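Local coordinates for protein xenavidin (Xenopus tropicalis, PDB 2UYW) that binds biotin and assembles as a tetramer of beta-barrels, at the interface of chains A and B. Coordinates in Å, arbitrary orientation; residue numbers count along the deposited sequence, not the author numbering. Chains: chain A/B, Xenavidin.

Contact 1 lies about 9 Å from contact 2 and about 9 Å from contact 3, and contacts 2 and 3 are about 10 Å apart, between the centres of their C-alpha atoms. All three belong to one two-fold interface in which barrel wall meets barrel wall, an example of how a two-fold axis pairs identical residues. Strand 49-55 serves contacts 1 and 2, strand 62-68 serves every contact, and strand 75-84 joins contacts 2 and 3 through B:Ile75. A water-bridged patch, a lysine gripped by chain B acceptors and an apolar valine core thus lie at the corners of a rough triangle, each repeated with chains exchanged.

Contact 1: the interface of chains A and B. Residues chain A 30, 52-54; chain B 50-52, 66.
Strand 49-55 of chain A, with the start of strand 30-36 beside it, meets strands 49-55 and 62-68 of chain B. Where the symmetry axis brings equivalent residues together, A:Thr52 and B:Thr52 reach toward each other tip to tip, and their hydroxyls share a hydrogen bond, OG1 to OG1, of 3.1 Å in which either may be the donor. In both residues OG1 stands anti to the backbone N (chi1 -173°), which turns the hydroxyl to its twin and leaves the methyl CG2 of A:Thr52 4.0 Å from CG2 of B:Thr52. A:Tyr54 supplies the broad apolar surface. The ring of A:Tyr54 rests CE2 against the B:Thr52 methyl CG2 at 3.5 Å, while the carbonyl O of B:Thr66 lies in the ring plane at the edge, 3.5 Å from the same CE2. The phenol OH extends over the backbone of B:Leu51 and toward B:Pro50, so the ring touches both strand 49-55 and strand 62-68 of the partner. Water then ties the backbones together: water 1 bonds the carbonyl O of A:Thr52 and that of B:Thr52, each at 2.8 Å, and it is also linked to the hydroxyl OG1 of B:Thr66 at 2.8 Å.

Contact 2: the interface of chains A and B. Residues chain A 28, 55-56; chain B 68-69, 72-75.
A:Lys56 crosses B:His68 obliquely, and its terminal amine NZ ends beside one edge of the imidazole while A:Asn28 meets the ring at another nitrogen. The lysine chain is bent at chi2 (57°) and then runs out extended, which carries NZ past B:Asp73 into a cluster of chain B acceptors. There A:Lys56 NZ donates to the carbonyl O of B:Ser74 at 2.8 Å, almost in line with the C=O bond, and to the carbonyl O of B:Trp69 at 2.9 Å, in the carbonyl plane on a lone pair. A further bond runs from A:Lys56 NZ to ND1 of B:His68 at 2.9 Å, close to the ring plane. With ND1 accepting, the proton probably sits on B:His68 NE2, which donates to the backbone O of A:Asn28 at 2.8 Å; that oxygen lies in the ring plane, although the bond is bent to 129° at the hydrogen. Chain A therefore holds both ring nitrogens, which should restrain rotation of the imidazole. The nearby lysine would probably disfavour a second proton on it. Packing supports the polar grip: the aliphatic CE of A:Lys56 lies at the ring edge, 3.6 Å from CE1 of B:His68, and the CD of A:Lys56 rests 3.9 Å from the CD1 methyl of B:Ile75.

Contact 3: the interface of chains A and B. Residues chain A 64-65, 77-79; chain B 75, 77, 97, 99.
The beta-barrel walls of the avidin fold pack against each other here, with strands 62-68 and 75-84 of chain A meeting strands 75-84 and 90-99 of chain B. At the centre A:Val77 and B:Val77 lie antiparallel beside each other, and their CG2 methyls meet at 3.5 Å, a tight fit for two carbons. With CG1 anti to the carbonyl carbon (chi1 -65° in A:Val77), CG2 falls between backbone N and carbonyl carbon, a placement that points it at its symmetry mate. The other branch of B:Val77, CG1, lies 3.5 Å from the carbonyl O of A:Trp78 and also approaches CA of A:Gly64, whose lack of a side chain brings the backbone itself against the valine. A:Thr79 divides its contacts between two branches. The methyl CG2 of A:Thr79 lies across B:Leu97, 3.5 Å from CB, whereas its hydroxyl OG1 faces the CG2 methyl of B:Ile75 at 3.5 Å and borders CB of B:Arg99. A glycine here would probably open a gap against B:Leu97 and B:Arg99 and remove the hydroxyl beside the B:Ile75 methyl. At the margin the guanidinium NH1 of B:Arg99 is bonded to water 2 at 3.0 Å, and this water, in the guanidinium plane, reaches the carbonyl O of A:Thr79 at 2.9 Å. Interlocked methyls and a water bridge at the rim thus join two barrels, likely helping to hold the tetramer together.

Contact 1: the interface of chains A and B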
ATOM      1  N   GLU A  30      14.337  17.099  11.838  1.00 22.01           N
ATOM      2  CA  GLU A  30      15.106  16.303  10.888  1.00 23.24           C
ATOM      3  C   GLU A  30      16.047  15.372  11.641  1.00 24.32           C
ATOM      4  O   GLU A  30      16.595  15.752  12.688  1.00 24.03           O
ATOM      5  CB  GLU A  30      15.885  17.218   9.952  1.00 24.40           C
ATOM      6  CG  GLU A  30      16.386  16.536   8.713  1.00 28.41           C
ATOM      7  CD  GLU A  30      16.894  17.510   7.677  1.00 38.24           C
ATOM      8  OE1 GLU A  30      16.754  18.762   7.861  1.00 41.12           O
ATOM      9  OE2 GLU A  30      17.470  17.007   6.690  1.00 40.51           O
ATOM     10  N   THR A  52      17.662   9.130   6.154  1.00 23.95           N
ATOM     11  CA  THR A  52      17.355  10.531   6.482  1.00 23.82           C
ATOM     12  C   THR A  52      15.840  10.675   6.551  1.00 23.93           C
ATOM     13  O   THR A  52      15.117  10.007   5.825  1.00 22.93           O
ATOM     14  CB  THR A  52      17.919  11.526   5.426  1.00 25.70           C
ATOM     15  OG1 THR A  52      17.730  12.884   5.891  1.00 28.74           O
ATOM     16  CG2 THR A  52      17.277  11.352   4.073  1.00 26.88           C
ATOM     17  N   GLY A  53      15.354  11.543   7.428  1.00 22.37           N
ATOM     18  CA  GLY A  53      13.909  11.695   7.564  1.00 21.61           C
ATOM     19  C   GLY A  53      13.537  12.798   8.512  1.00 21.85           C
ATOM     20  O   GLY A  53      14.386  13.658   8.822  1.00 22.20           O
ATOM     21  N   TYR A  54      12.275  12.778   8.950  1.00 21.67           N
ATOM     22  CA  TYR A  54      11.753  13.779   9.887  1.00 22.66           C
ATOM     23  C   TYR A  54      10.798  13.157  10.869  1.00 21.87           C
ATOM     24  O   TYR A  54      10.070  12.209  10.523  1.00 22.27           O
ATOM     25  CB  TYR A  54      10.908  14.841   9.176  1.00 23.01           C
ATOM     26  CG  TYR A  54      11.578  15.660   8.137  1.00 23.19           C
ATOM     27  CD1 TYR A  54      12.307  16.796   8.480  1.00 22.46           C
ATOM     28  CD2 TYR A  54      11.428  15.330   6.798  1.00 26.80           C
ATOM     29  CE1 TYR A  54      12.916  17.578   7.490  1.00 24.97           C
ATOM     30  CE2 TYR A  54      12.007  16.083   5.834  1.00 26.46           C
ATOM     31  CZ  TYR A  54      12.731  17.189   6.169  1.00 24.59           C
ATOM     32  OH  TYR A  54      13.287  17.896   5.143  1.00 27.69           O
TER
ATOM     33  N   PRO B  50       9.235  21.322   3.698  1.00 23.78           N
ATOM     34  CA  PRO B  50      10.556  20.775   3.330  1.00 23.12           C
ATOM     35  C   PRO B  50      10.564  19.284   3.084  1.00 23.39           C
ATOM     36  O   PRO B  50       9.733  18.563   3.648  1.00 23.74           O
ATOM     37  CB  PRO B  50      11.398  21.046   4.571  1.00 24.08           C
ATOM     38  CG  PRO B  50      10.408  21.027   5.730  1.00 24.83           C
ATOM     39  CD  PRO B  50       9.096  21.535   5.158  1.00 24.20           C
ATOM     40  N   LEU B  51      11.535  18.830   2.278  1.00 23.08           N
ATOM     41  CA  LEU B  51      11.721  17.402   2.026  1.00 23.55           C
ATOM     42  C   LEU B  51      13.196  17.054   2.037  1.00 24.07           C
ATOM     43  O   LEU B  51      14.094  17.913   1.798  1.00 24.31           O
ATOM     44  CB  LEU B  51      11.065  16.971   0.684  1.00 25.00           C
ATOM     45  CG  LEU B  51      11.753  17.428  -0.613  1.00 24.18           C
ATOM     46  CD1 LEU B  51      12.806  16.401  -1.144  1.00 25.19           C
ATOM     47  CD2 LEU B  51      10.672  17.674  -1.672  1.00 26.87           C
ATOM     48  N   THR B  52      13.442  15.809   2.388  1.00 22.90           N
ATOM     49  CA  THR B  52      14.795  15.217   2.323  0.60 23.42           C
ATOM     50  C   THR B  52      14.670  13.782   1.815  1.00 23.46           C
ATOM     51  O   THR B  52      13.674  13.089   2.097  1.00 23.65           O
ATOM     52  CB  THR B  52      15.514  15.248   3.701  0.60 23.12           C
ATOM     53  OG1 THR B  52      16.878  14.808   3.551  0.60 25.20           O
ATOM     54  CG2 THR B  52      14.805  14.382   4.739  0.60 21.65           C
ATOM     55  N   THR B  66      10.882  12.086   2.060  1.00 22.97           N
ATOM     56  CA  THR B  66       9.844  12.375   3.073  1.00 22.94           C
ATOM     57  C   THR B  66       9.525  13.855   3.037  1.00 23.81           C
ATOM     58  O   THR B  66      10.458  14.686   2.977  1.00 22.61           O
ATOM     59  CB  THR B  66      10.385  12.050   4.489  1.00 22.78           C
ATOM     60  OG1 THR B  66      10.853  10.702   4.553  1.00 23.39           O
ATOM     61  CG2 THR B  66       9.327  12.281   5.564  1.00 24.26           C
TER
HETATM   62  O   HOH W   1      13.485  10.856   3.711  1.00 12.73           O

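Contact 2: the interface of chains A and B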
ATOM      1  N   ASN A  28      14.139  21.307  13.903  1.00 27.85           N
ATOM      2  CA  ASN A  28      13.018  21.263  12.971  1.00 28.49           C
ATOM      3  C   ASN A  28      12.457  19.842  12.780  1.00 27.30           C
ATOM      4  O   ASN A  28      11.544  19.632  11.963  1.00 28.59           O
ATOM      5  CB  ASN A  28      13.447  21.814  11.614  1.00 29.30           C
ATOM      6  CG  ASN A  28      14.448  20.917  10.917  1.00 31.42           C
ATOM      7  OD1 ASN A  28      15.167  20.134  11.562  1.00 33.02           O
ATOM      8  ND2 ASN A  28      14.498  21.013   9.589  1.00 36.06           N
ATOM      9  N   GLN A  55      10.755  13.729  12.073  1.00 21.28           N
ATOM     10  CA  GLN A  55       9.665  13.473  12.988  1.00 21.08           C
ATOM     11  C   GLN A  55       8.951  14.766  13.355  1.00 21.25           C
ATOM     12  O   GLN A  55       9.564  15.858  13.416  1.00 19.50           O
ATOM     13  CB  GLN A  55      10.171  12.764  14.246  1.00 22.15           C
ATOM     14  CG  GLN A  55      10.929  13.658  15.213  1.00 23.69           C
ATOM     15  CD  GLN A  55      10.966  13.057  16.611  1.00 25.98           C
ATOM     16  OE1 GLN A  55      11.945  12.416  16.980  1.00 27.95           O
ATOM     17  NE2 GLN A  55       9.880  13.234  17.386  1.00 29.22           N
ATOM     18  N   LYS A  56       7.659  14.626  13.630  1.00 20.48           N
ATOM     19  CA  LYS A  56       6.885  15.692  14.253  1.00 21.02           C
ATOM     20  C   LYS A  56       7.351  15.987  15.677  1.00 21.46           C
ATOM     21  O   LYS A  56       7.971  15.133  16.323  1.00 21.91           O
ATOM     22  CB  LYS A  56       5.395  15.295  14.270  1.00 21.79           C
ATOM     23  CG  LYS A  56       4.489  16.134  13.353  1.00 22.93           C
ATOM     24  CD  LYS A  56       4.941  16.110  11.896  1.00 23.20           C
ATOM     25  CE  LYS A  56       4.421  17.340  11.149  1.00 24.01           C
ATOM     26  NZ  LYS A  56       4.811  17.321   9.681  1.00 23.12           N
TER
ATOM     27  N   HIS B  68       7.879  16.844   5.327  1.00 22.86           N
ATOM     28  CA  HIS B  68       7.540  17.219   6.729  1.00 22.59           C
ATOM     29  C   HIS B  68       6.520  18.353   6.659  1.00 23.49           C
ATOM     30  O   HIS B  68       6.887  19.518   6.700  1.00 23.48           O
ATOM     31  CB  HIS B  68       8.847  17.688   7.379  1.00 23.46           C
ATOM     32  CG  HIS B  68       8.761  18.031   8.838  1.00 24.25           C
ATOM     33  ND1 HIS B  68       7.672  17.750   9.630  1.00 27.05           N
ATOM     34  CD2 HIS B  68       9.679  18.618   9.648  1.00 23.62           C
ATOM     35  CE1 HIS B  68       7.908  18.181  10.861  1.00 26.81           C
ATOM     36  NE2 HIS B  68       9.132  18.679  10.906  1.00 26.48           N
ATOM     37  N   TRP B  69       5.236  18.009   6.520  1.00 22.69           N
ATOM     38  CA  TRP B  69       4.214  19.019   6.234  1.00 22.55           C
ATOM     39  C   TRP B  69       4.248  20.146   7.292  1.00 23.57           C
ATOM     40  O   TRP B  69       4.220  19.881   8.503  1.00 23.39           O
ATOM     41  CB  TRP B  69       2.822  18.379   6.188  1.00 23.51           C
ATOM     42  CG  TRP B  69       2.716  17.321   5.117  1.00 23.44           C
ATOM     43  CD1 TRP B  69       2.631  15.976   5.305  1.00 24.65           C
ATOM     44  CD2 TRP B  69       2.734  17.538   3.686  1.00 23.90           C
ATOM     45  NE1 TRP B  69       2.550  15.331   4.062  1.00 23.82           N
ATOM     46  CE2 TRP B  69       2.623  16.270   3.067  1.00 24.57           C
ATOM     47  CE3 TRP B  69       2.817  18.690   2.875  1.00 23.84           C
ATOM     48  CZ2 TRP B  69       2.589  16.107   1.659  1.00 24.15           C
ATOM     49  CZ3 TRP B  69       2.803  18.526   1.485  1.00 22.58           C
ATOM     50  CH2 TRP B  69       2.693  17.231   0.897  1.00 25.09           C
ATOM     51  N   SER B  72       0.283  20.739   9.085  1.00 24.43           N
ATOM     52  CA  SER B  72      -0.474  19.652   9.720  1.00 24.82           C
ATOM     53  C   SER B  72       0.484  18.727  10.470  1.00 24.80           C
ATOM     54  O   SER B  72       1.694  18.878  10.365  1.00 26.00           O
ATOM     55  CB  SER B  72      -1.253  18.841   8.675  1.00 24.82           C
ATOM     56  OG  SER B  72      -0.364  17.937   8.032  1.00 24.16           O
ATOM     57  N   ASP B  73      -0.063  17.764  11.208  1.00 24.87           N
ATOM     58  CA  ASP B  73       0.774  16.813  11.954  1.00 25.41           C
ATOM     59  C   ASP B  73       1.034  15.527  11.152  1.00 25.51           C
ATOM     60  O   ASP B  73       1.480  14.526  11.701  1.00 25.90           O
ATOM     61  CB  ASP B  73       0.155  16.478  13.341  1.00 25.41           C
ATOM     62  CG  ASP B  73       0.205  17.653  14.331  1.00 26.98           C
ATOM     63  OD1 ASP B  73       1.076  18.559  14.239  1.00 29.80           O
ATOM     64  OD2 ASP B  73      -0.637  17.654  15.252  1.00 29.62           O
ATOM     65  N   SER B  74       0.786  15.576   9.840  1.00 25.19           N
ATOM     66  CA  SER B  74       0.983  14.419   8.934  1.00 24.54           C
ATOM     67  C   SER B  74       2.413  14.335   8.424  1.00 23.58           C
ATOM     68  O   SER B  74       3.197  15.295   8.538  1.00 23.60           O
ATOM     69  CB  SER B  74       0.031  14.524   7.730  1.00 24.68           C
ATOM     70  OG  SER B  74      -1.309  14.546   8.179  1.00 25.99           O
ATOM     71  N   ILE B  75       2.767  13.177   7.878  1.00 23.22           N
ATOM     72  CA  ILE B  75       4.017  12.983   7.148  1.00 23.20           C
ATOM     73  C   ILE B  75       3.641  12.183   5.881  1.00 23.68           C
ATOM     74  O   ILE B  75       2.773  11.297   5.948  1.00 23.28           O
ATOM     75  CB  ILE B  75       5.000  12.110   7.973  1.00 24.05           C
ATOM     76  CG1 ILE B  75       5.513  12.866   9.212  1.00 22.95           C
ATOM     77  CG2 ILE B  75       6.175  11.617   7.084  1.00 24.71           C
ATOM     78  CD1 ILE B  75       6.519  14.061   8.929  1.00 24.66           C
TER

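Contact 3: the interface of chains A and B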
ATOM      1  N   GLY A  64       8.741   9.905   9.214  1.00 21.61           N
ATOM      2  CA  GLY A  64       8.987   9.174   7.969  1.00 22.37           C
ATOM      3  C   GLY A  64      10.477   9.223   7.707  1.00 22.77           C
ATOM      4  O   GLY A  64      11.175  10.147   8.170  1.00 22.06           O
ATOM      5  N   PHE A  65      10.976   8.227   6.982  1.00 22.61           N
ATOM      6  CA  PHE A  65      12.366   8.254   6.559  1.00 21.94           C
ATOM      7  C   PHE A  65      12.605   7.357   5.346  1.00 22.78           C
ATOM      8  O   PHE A  65      11.787   6.482   5.035  1.00 23.16           O
ATOM      9  CB  PHE A  65      13.325   7.868   7.699  1.00 21.94           C
ATOM     10  CG  PHE A  65      13.092   6.481   8.274  1.00 23.16           C
ATOM     11  CD1 PHE A  65      13.762   5.377   7.760  1.00 22.73           C
ATOM     12  CD2 PHE A  65      12.246   6.312   9.371  1.00 23.89           C
ATOM     13  CE1 PHE A  65      13.565   4.078   8.334  1.00 24.70           C
ATOM     14  CE2 PHE A  65      12.034   5.048   9.935  1.00 25.54           C
ATOM     15  CZ  PHE A  65      12.696   3.925   9.415  1.00 24.46           C
ATOM     16  N   VAL A  77      11.066   3.380   1.879  1.00 23.27           N
ATOM     17  CA  VAL A  77      10.584   4.462   2.766  1.00 22.91           C
ATOM     18  C   VAL A  77       9.660   3.886   3.830  1.00 23.29           C
ATOM     19  O   VAL A  77       8.905   2.933   3.559  1.00 24.73           O
ATOM     20  CB  VAL A  77       9.871   5.595   1.972  1.00 22.30           C
ATOM     21  CG1 VAL A  77      10.872   6.328   1.007  1.00 24.26           C
ATOM     22  CG2 VAL A  77       8.664   5.049   1.168  1.00 23.34           C
ATOM     23  N   TRP A  78       9.726   4.422   5.048  1.00 22.83           N
ATOM     24  CA  TRP A  78       8.773   4.066   6.117  1.00 22.84           C
ATOM     25  C   TRP A  78       8.049   5.321   6.558  1.00 23.17           C
ATOM     26  O   TRP A  78       8.639   6.417   6.586  1.00 22.53           O
ATOM     27  CB  TRP A  78       9.523   3.560   7.356  1.00 24.30           C
ATOM     28  CG  TRP A  78      10.064   2.174   7.322  1.00 24.62           C
ATOM     29  CD1 TRP A  78       9.552   1.070   7.951  1.00 24.65           C
ATOM     30  CD2 TRP A  78      11.264   1.752   6.674  1.00 23.74           C
ATOM     31  NE1 TRP A  78      10.359  -0.025   7.711  1.00 23.82           N
ATOM     32  CE2 TRP A  78      11.429   0.374   6.951  1.00 26.19           C
ATOM     33  CE3 TRP A  78      12.237   2.416   5.899  1.00 25.86           C
ATOM     34  CZ2 TRP A  78      12.526  -0.361   6.470  1.00 24.75           C
ATOM     35  CZ3 TRP A  78      13.322   1.691   5.423  1.00 26.64           C
ATOM     36  CH2 TRP A  78      13.459   0.321   5.705  1.00 25.48           C
ATOM     37  N   THR A  79       6.780   5.169   6.954  1.00 23.09           N
ATOM     38  CA  THR A  79       6.155   6.249   7.719  1.00 23.28           C
ATOM     39  C   THR A  79       5.335   5.629   8.824  1.00 24.05           C
ATOM     40  O   THR A  79       4.771   4.533   8.654  1.00 24.02           O
ATOM     41  CB  THR A  79       5.302   7.200   6.801  1.00 23.08           C
ATOM     42  OG1 THR A  79       4.887   8.356   7.540  1.00 23.64           O
ATOM     43  CG2 THR A  79       4.087   6.482   6.173  1.00 24.32           C
TER
ATOM     44  N   ILE B  75       2.767  13.177   7.878  1.00 23.22           N
ATOM     45  CA  ILE B  75       4.017  12.983   7.148  1.00 23.20           C
ATOM     46  C   ILE B  75       3.641  12.183   5.881  1.00 23.68           C
ATOM     47  O   ILE B  75       2.773  11.297   5.948  1.00 23.28           O
ATOM     48  CB  ILE B  75       5.000  12.110   7.973  1.00 24.05           C
ATOM     49  CG1 ILE B  75       5.513  12.866   9.212  1.00 22.95           C
ATOM     50  CG2 ILE B  75       6.175  11.617   7.084  1.00 24.71           C
ATOM     51  CD1 ILE B  75       6.519  14.061   8.929  1.00 24.66           C
ATOM     52  N   VAL B  77       5.576   9.931   2.633  1.00 23.71           N
ATOM     53  CA  VAL B  77       6.781   9.421   1.965  1.00 22.51           C
ATOM     54  C   VAL B  77       6.407   8.999   0.548  1.00 23.53           C
ATOM     55  O   VAL B  77       5.283   8.516   0.331  1.00 23.74           O
ATOM     56  CB  VAL B  77       7.461   8.272   2.772  1.00 23.03           C
ATOM     57  CG1 VAL B  77       8.022   8.803   4.132  1.00 22.66           C
ATOM     58  CG2 VAL B  77       6.489   7.074   2.999  1.00 23.69           C
ATOM     59  N   LEU B  97       2.835   6.895   0.815  1.00 23.09           N
ATOM     60  CA  LEU B  97       2.111   6.600   2.062  1.00 23.27           C
ATOM     61  C   LEU B  97       1.974   7.930   2.801  1.00 23.71           C
ATOM     62  O   LEU B  97       2.980   8.620   3.026  1.00 23.83           O
ATOM     63  CB  LEU B  97       2.905   5.617   2.960  1.00 23.39           C
ATOM     64  CG  LEU B  97       3.097   4.192   2.419  1.00 23.55           C
ATOM     65  CD1 LEU B  97       4.062   3.382   3.336  1.00 22.70           C
ATOM     66  CD2 LEU B  97       1.746   3.452   2.199  1.00 23.19           C
ATOM     67  N   ARG B  99       0.846   9.376   6.308  1.00 24.21           N
ATOM     68  CA  ARG B  99       0.529   9.084   7.671  1.00 23.06           C
ATOM     69  C   ARG B  99      -0.161  10.285   8.331  1.00 23.68           C
ATOM     70  O   ARG B  99       0.398  11.388   8.375  1.00 23.96           O
ATOM     71  CB  ARG B  99       1.833   8.744   8.426  1.00 23.20           C
ATOM     72  CG  ARG B  99       1.612   8.559   9.948  1.00 22.04           C
ATOM     73  CD  ARG B  99       0.922   7.209  10.222  1.00 23.07           C
ATOM     74  NE  ARG B  99       0.161   7.204  11.490  1.00 23.81           N
ATOM     75  CZ  ARG B  99      -0.065   6.093  12.185  1.00 23.57           C
ATOM     76  NH1 ARG B  99       0.436   4.934  11.751  1.00 25.41           N
ATOM     77  NH2 ARG B  99      -0.782   6.127  13.303  1.00 23.44           N
TER
HETATM   78  O   HOH W   2       2.041   3.849   9.494  1.00 15.85           O